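Local coordinates for uncharacterized protein (Bacteroides ovatus, PDB 3P02) that is of unknown function but pairs an E-set-like N-terminal region with a C-terminal all-antiparallel beta-sheet domain of the BT_3044-like family, at residues 153-167 and 179-193. Sequence-based numbering, arbitrary orientation. Where two conformers were deposited one is given.
With EDO (1,2-ethanediol), chain C.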
loop_
_atom_site.group_PDB
_atom_site.type_symbol
_atom_site.label_atom_id
_atom_site.label_comp_id
_atom_site.label_asym_id
_atom_site.label_seq_id
_atom_site.Cartn_x
_atom_site.Cartn_y
_atom_site.Cartn_z
ATOM N N LEU A 153 1.642 -1.622 -3.014
ATOM C CA LEU A 153 2.078 -2.914 -3.518
ATOM C C LEU A 153 1.053 -3.991 -3.145
ATOM O O LEU A 153 0.444 -3.915 -2.067
ATOM C CB LEU A 153 3.422 -3.280 -2.882
ATOM C CG LEU A 153 4.645 -2.552 -3.428
ATOM C CD1 LEU A 153 5.795 -2.689 -2.444
ATOM C CD2 LEU A 153 5.004 -3.070 -4.817
ATOM N N PHE A 154 0.915 -5.016 -4.002
ATOM C CA PHE A 154 0.072 -6.140 -3.629
ATOM C C PHE A 154 0.632 -7.403 -4.245
ATOM O O PHE A 154 1.350 -7.340 -5.239
ATOM C CB PHE A 154 -1.415 -5.950 -4.007
ATOM C CG PHE A 154 -1.747 -5.992 -5.483
ATOM C CD1 PHE A 154 -1.492 -4.895 -6.300
ATOM C CD2 PHE A 154 -2.380 -7.099 -6.041
ATOM C CE1 PHE A 154 -1.893 -4.888 -7.636
ATOM C CE2 PHE A 154 -2.768 -7.101 -7.385
ATOM C CZ PHE A 154 -2.517 -5.993 -8.180
ATOM N N ASN A 155 0.347 -8.538 -3.612
ATOM C CA ASN A 155 0.708 -9.808 -4.222
ATOM C C ASN A 155 -0.487 -10.750 -3.924
ATOM O O ASN A 155 -1.512 -10.285 -3.418
ATOM C CB ASN A 155 2.075 -10.316 -3.730
ATOM C CG ASN A 155 2.134 -10.584 -2.251
ATOM O OD1 ASN A 155 1.139 -10.863 -1.611
ATOM N ND2 ASN A 155 3.326 -10.542 -1.686
ATOM N N GLU A 156 -0.387 -12.040 -4.241
ATOM C CA GLU A 156 -1.493 -12.975 -4.008
ATOM C C GLU A 156 -1.881 -13.076 -2.533
ATOM O O GLU A 156 -3.026 -13.400 -2.220
ATOM C CB GLU A 156 -1.096 -14.376 -4.510
ATOM C CG GLU A 156 -2.157 -15.436 -4.278
ATOM C CD GLU A 156 -1.841 -16.828 -4.779
ATOM O OE1 GLU A 156 -0.763 -17.031 -5.383
ATOM O OE2 GLU A 156 -2.674 -17.728 -4.540
ATOM N N PHE A 157 -0.936 -12.780 -1.636
ATOM C CA PHE A 157 -1.109 -13.011 -0.193
ATOM C C PHE A 157 -1.163 -11.792 0.672
ATOM O O PHE A 157 -1.071 -11.930 1.902
ATOM C CB PHE A 157 0.126 -13.824 0.265
ATOM C CG PHE A 157 0.464 -14.991 -0.649
ATOM C CD1 PHE A 157 -0.345 -16.121 -0.685
ATOM C CD2 PHE A 157 1.568 -14.929 -1.508
ATOM C CE1 PHE A 157 -0.062 -17.171 -1.560
ATOM C CE2 PHE A 157 1.869 -15.995 -2.362
ATOM C CZ PHE A 157 1.060 -17.116 -2.367
ATOM N N SER A 158 -1.272 -10.601 0.071
ATOM C CA SER A 158 -1.173 -9.369 0.848
ATOM C C SER A 158 -2.509 -8.712 1.152
ATOM O O SER A 158 -3.554 -9.076 0.625
ATOM C CB SER A 158 -0.285 -8.377 0.097
ATOM O OG SER A 158 -0.917 -7.947 -1.103
ATOM N N GLY A 159 -2.449 -7.683 1.989
ATOM C CA GLY A 159 -3.612 -6.859 2.242
ATOM C C GLY A 159 -4.232 -7.003 3.600
ATOM O O GLY A 159 -3.562 -7.358 4.574
ATOM N N ARG A 160 -5.512 -6.700 3.656
ATOM C CA ARG A 160 -6.252 -6.598 4.910
ATOM C C ARG A 160 -6.807 -7.953 5.320
ATOM O O ARG A 160 -7.854 -8.357 4.832
ATOM C CB ARG A 160 -7.358 -5.533 4.802
ATOM C CG ARG A 160 -6.764 -4.152 4.475
ATOM C CD ARG A 160 -7.823 -3.054 4.436
ATOM N NE ARG A 160 -8.793 -3.279 3.379
ATOM C CZ ARG A 160 -10.052 -3.679 3.543
ATOM N NH1 ARG A 160 -10.518 -3.962 4.756
ATOM N NH2 ARG A 160 -10.850 -3.815 2.493
ATOM N N PHE A 161 -6.128 -8.631 6.259
ATOM C CA PHE A 161 -6.615 -9.921 6.730
ATOM C C PHE A 161 -7.407 -9.776 8.013
ATOM O O PHE A 161 -7.174 -8.838 8.778
ATOM C CB PHE A 161 -5.411 -10.866 7.044
ATOM C CG PHE A 161 -4.848 -11.561 5.832
ATOM C CD1 PHE A 161 -4.362 -10.828 4.749
ATOM C CD2 PHE A 161 -4.798 -12.942 5.772
ATOM C CE1 PHE A 161 -3.874 -11.479 3.607
ATOM C CE2 PHE A 161 -4.266 -13.590 4.654
ATOM C CZ PHE A 161 -3.806 -12.849 3.574
ATOM N N SER A 162 -8.329 -10.728 8.261
ATOM C CA SER A 162 -9.026 -10.788 9.554
ATOM C C SER A 162 -8.000 -11.221 10.600
ATOM O O SER A 162 -7.316 -12.241 10.419
ATOM C CB SER A 162 -10.187 -11.783 9.516
ATOM O OG SER A 162 -11.162 -11.397 8.567
ATOM N N GLY A 163 -7.894 -10.464 11.687
ATOM C CA GLY A 163 -6.914 -10.788 12.722
ATOM C C GLY A 163 -7.480 -11.254 14.046
ATOM O O GLY A 163 -6.717 -11.490 14.990
ATOM N N SER A 164 -8.828 -11.346 14.155
ATOM C CA SER A 164 -9.461 -11.672 15.452
ATOM C C SER A 164 -9.103 -13.058 16.013
ATOM O O SER A 164 -9.309 -13.290 17.203
ATOM C CB SER A 164 -10.975 -11.536 15.373
ATOM O OG SER A 164 -11.326 -10.188 15.088
ATOM N N SER A 165 -8.619 -13.985 15.168
ATOM C CA SER A 165 -8.231 -15.308 15.654
ATOM C C SER A 165 -6.722 -15.388 15.953
ATOM O O SER A 165 -6.232 -16.477 16.220
ATOM C CB SER A 165 -8.625 -16.388 14.644
ATOM O OG SER A 165 -10.018 -16.633 14.736
ATOM N N LEU A 166 -5.981 -14.261 15.861
ATOM C CA LEU A 166 -4.560 -14.238 16.231
ATOM C C LEU A 166 -4.486 -13.564 17.602
ATOM O O LEU A 166 -4.501 -12.331 17.719
ATOM C CB LEU A 166 -3.654 -13.562 15.181
ATOM C CG LEU A 166 -2.162 -13.683 15.490
ATOM C CD1 LEU A 166 -1.695 -15.174 15.585
ATOM C CD2 LEU A 166 -1.333 -12.963 14.422
ATOM N N LEU A 167 -4.508 -14.403 18.661
ATOM C CA LEU A 167 -4.673 -13.902 20.022
ATOM C C LEU A 167 -3.360 -13.576 20.704
ATOM O O LEU A 167 -2.440 -14.402 20.757
ATOM C CB LEU A 167 -5.461 -14.938 20.848
ATOM C CG LEU A 167 -6.812 -15.398 20.201
ATOM C CD1 LEU A 167 -7.451 -16.508 21.049
ATOM C CD2 LEU A 167 -7.805 -14.233 20.094
ATOM N N SER A 179 -5.912 -8.213 20.664
ATOM C CA SER A 179 -6.116 -8.739 19.311
ATOM C C SER A 179 -6.546 -7.569 18.440
ATOM O O SER A 179 -6.999 -6.540 18.964
ATOM C CB SER A 179 -7.113 -9.901 19.230
ATOM O OG SER A 179 -8.434 -9.457 19.509
ATOM N N SER A 180 -6.449 -7.747 17.123
ATOM C CA SER A 180 -6.842 -6.706 16.170
ATOM C C SER A 180 -7.801 -7.282 15.171
ATOM O O SER A 180 -7.525 -8.364 14.636
ATOM C CB SER A 180 -5.607 -6.164 15.455
ATOM O OG SER A 180 -4.672 -5.640 16.391
ATOM N N THR A 181 -8.894 -6.563 14.865
ATOM C CA THR A 181 -9.879 -7.075 13.906
ATOM C C THR A 181 -9.269 -7.206 12.526
ATOM O O THR A 181 -9.626 -8.155 11.796
ATOM C CB THR A 181 -11.154 -6.214 13.842
ATOM O OG1 THR A 181 -10.827 -4.905 13.395
ATOM C CG2 THR A 181 -11.896 -6.160 15.149
ATOM N N GLU A 182 -8.361 -6.288 12.169
ATOM C CA GLU A 182 -7.677 -6.328 10.893
ATOM C C GLU A 182 -6.172 -6.319 11.109
ATOM O O GLU A 182 -5.675 -5.550 11.949
ATOM C CB GLU A 182 -8.104 -5.115 10.064
ATOM C CG GLU A 182 -7.554 -5.113 8.660
ATOM C CD GLU A 182 -8.089 -3.931 7.884
ATOM O OE1 GLU A 182 -9.247 -3.999 7.408
ATOM O OE2 GLU A 182 -7.360 -2.919 7.792
ATOM N N ILE A 183 -5.461 -7.149 10.360
ATOM C CA ILE A 183 -4.011 -7.196 10.357
ATOM C C ILE A 183 -3.598 -7.080 8.900
ATOM O O ILE A 183 -3.994 -7.923 8.084
ATOM C CB ILE A 183 -3.435 -8.455 11.037
ATOM C CG1 ILE A 183 -3.690 -8.383 12.581
ATOM C CG2 ILE A 183 -1.917 -8.598 10.713
ATOM C CD1 ILE A 183 -3.228 -9.576 13.350
ATOM N N LYS A 184 -2.846 -6.035 8.574
ATOM C CA LYS A 184 -2.362 -5.849 7.198
ATOM C C LYS A 184 -1.098 -6.643 6.951
ATOM O O LYS A 184 -0.154 -6.611 7.768
ATOM C CB LYS A 184 -2.070 -4.373 6.930
ATOM C CG LYS A 184 -2.027 -4.025 5.436
ATOM C CD LYS A 184 -1.953 -2.519 5.185
ATOM C CE LYS A 184 -3.173 -1.748 5.632
ATOM N NZ LYS A 184 -3.181 -0.369 5.071
ATOM N N LEU A 185 -1.054 -7.346 5.812
ATOM C CA LEU A 185 0.133 -8.071 5.369
ATOM C C LEU A 185 0.764 -7.202 4.282
ATOM O O LEU A 185 0.146 -6.973 3.235
ATOM C CB LEU A 185 -0.222 -9.498 4.859
ATOM C CG LEU A 185 -0.227 -10.620 5.936
ATOM C CD1 LEU A 185 -0.863 -10.220 7.235
ATOM C CD2 LEU A 185 -0.745 -11.965 5.387
ATOM N N ASN A 186 1.932 -6.643 4.593
ATOM C CA ASN A 186 2.703 -5.753 3.720
ATOM C C ASN A 186 3.594 -6.580 2.823
ATOM O O ASN A 186 3.958 -7.690 3.187
ATOM C CB ASN A 186 3.503 -4.808 4.578
ATOM C CG ASN A 186 2.627 -4.147 5.614
ATOM O OD1 ASN A 186 1.720 -3.396 5.277
ATOM N ND2 ASN A 186 2.739 -4.574 6.870
ATOM N N VAL A 187 3.952 -6.048 1.661
ATOM C CA VAL A 187 4.692 -6.792 0.653
ATOM C C VAL A 187 6.211 -6.656 0.731
ATOM O O VAL A 187 6.727 -5.544 0.803
ATOM C CB VAL A 187 4.177 -6.325 -0.755
ATOM C CG1 VAL A 187 5.019 -6.931 -1.891
ATOM C CG2 VAL A 187 2.697 -6.659 -0.946
ATOM N N VAL A 188 6.929 -7.798 0.582
ATOM C CA VAL A 188 8.382 -7.811 0.436
ATOM C C VAL A 188 8.684 -8.300 -1.008
ATOM O O VAL A 188 9.404 -7.638 -1.759
ATOM C CB VAL A 188 9.080 -8.680 1.518
ATOM C CG1 VAL A 188 10.600 -8.551 1.420
ATOM C CG2 VAL A 188 8.603 -8.287 2.938
ATOM N N THR A 189 8.171 -9.497 -1.362
ATOM C CA THR A 189 8.335 -10.069 -2.709
ATOM C C THR A 189 6.972 -10.600 -3.166
ATOM O O THR A 189 5.951 -10.281 -2.541
ATOM C CB THR A 189 9.406 -11.190 -2.708
ATOM O OG1 THR A 189 8.906 -12.298 -1.953
ATOM C CG2 THR A 189 10.766 -10.749 -2.166
ATOM N N ASP A 190 6.942 -11.462 -4.191
ATOM C CA ASP A 190 5.657 -12.036 -4.582
ATOM C C ASP A 190 5.176 -13.103 -3.560
ATOM O O ASP A 190 3.986 -13.409 -3.552
ATOM C CB ASP A 190 5.713 -12.642 -5.999
ATOM C CG ASP A 190 6.711 -13.782 -6.205
ATOM O OD1 ASP A 190 7.600 -13.957 -5.354
ATOM O OD2 ASP A 190 6.683 -14.403 -7.284
ATOM N N SER A 191 6.078 -13.654 -2.706
ATOM C CA SER A 191 5.700 -14.722 -1.768
ATOM C C SER A 191 5.979 -14.375 -0.300
ATOM O O SER A 191 5.504 -15.094 0.585
ATOM C CB SER A 191 6.425 -16.025 -2.116
ATOM O OG SER A 191 7.826 -15.959 -1.898
ATOM N N ILE A 192 6.756 -13.303 -0.041
ATOM C CA ILE A 192 7.109 -12.908 1.329
ATOM C C ILE A 192 6.356 -11.620 1.669
ATOM O O ILE A 192 6.328 -10.668 0.867
ATOM C CB ILE A 192 8.649 -12.716 1.520
ATOM C CG1 ILE A 192 9.430 -14.033 1.203
ATOM C CG2 ILE A 192 8.987 -12.188 2.961
ATOM C CD1 ILE A 192 10.963 -13.792 1.113
ATOM N N VAL A 193 5.728 -11.624 2.847
ATOM C CA VAL A 193 5.023 -10.477 3.398
ATOM C C VAL A 193 5.515 -10.252 4.822
ATOM O O VAL A 193 6.277 -11.052 5.350
ATOM C CB VAL A 193 3.464 -10.696 3.396
ATOM C CG1 VAL A 193 2.901 -10.905 1.980
ATOM C CG2 VAL A 193 3.060 -11.842 4.325
HETATM C C1 EDO C . -10.633 -8.565 6.763
HETATM O O1 EDO C . -10.228 -8.871 5.433
HETATM C C2 EDO C . -11.660 -7.452 6.722
HETATM O O2 EDO C . -12.747 -7.811 5.856
HETATM O O HOH W 1 2.073 -13.446 -5.275
HETATM O O HOH W 2 -4.831 -10.057 16.301
HETATM O O HOH W 3 -10.232 -11.538 19.143
HETATM O O HOH W 4 -11.296 -10.218 12.376
#
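Gly159 and Phe161 pair through their backbones with Leu185 and Ile183, joining strands 159-162 and 182-187 as antiparallel neighbours in the antiparallel sheet of the BT_3044-like domain; Ser162 is backbone-bonded to Ser296 of strand 287-302. Gly163 N extends the ladder by one bond to Thr181 O. On the face bearing Phe161, Leu185 lays its CD2 methyl over the centre of the ring, a CH-pi contact 3.6 Å from CD2 to the centroid; Ile269 of strand 262-278 touches both side chains. Farther along, Ile183 CD1 comes within 3.9 Å of Gly163 CA and also meets Leu166 CD2. On the opposite face from Phe161, Arg160 bends at chi3 (-63°) and turns the guanidinium back to Glu182, Arg160 NH1 lying 2.9 Å from Glu182 OE1 in a salt bridge. In this conformer, one of two for Glu182, OE1 lies in the guanidinium plane, yet the carboxylate is tilted 57° to it and takes the bond from above its own plane; the pairing may therefore not be permanent. Arg160 NE is held by Trp317 O at the C-terminus. At the other end, Asn155 begins a type I turn leading from strand 146-154 into strand 159-162. Its ND2 donates to Thr189 O at 2.8 Å while OD1 accepts from Phe157 N, an Asx turn, so that both ends of the amide are used. With alanine in place of Asn155, Thr189 O would probably lose this donor and Phe157 N its side-chain acceptor. Ser158 steadies the same turn, its OG accepting from Asn155 N at 2.9 Å with an N-H...O angle of 164°.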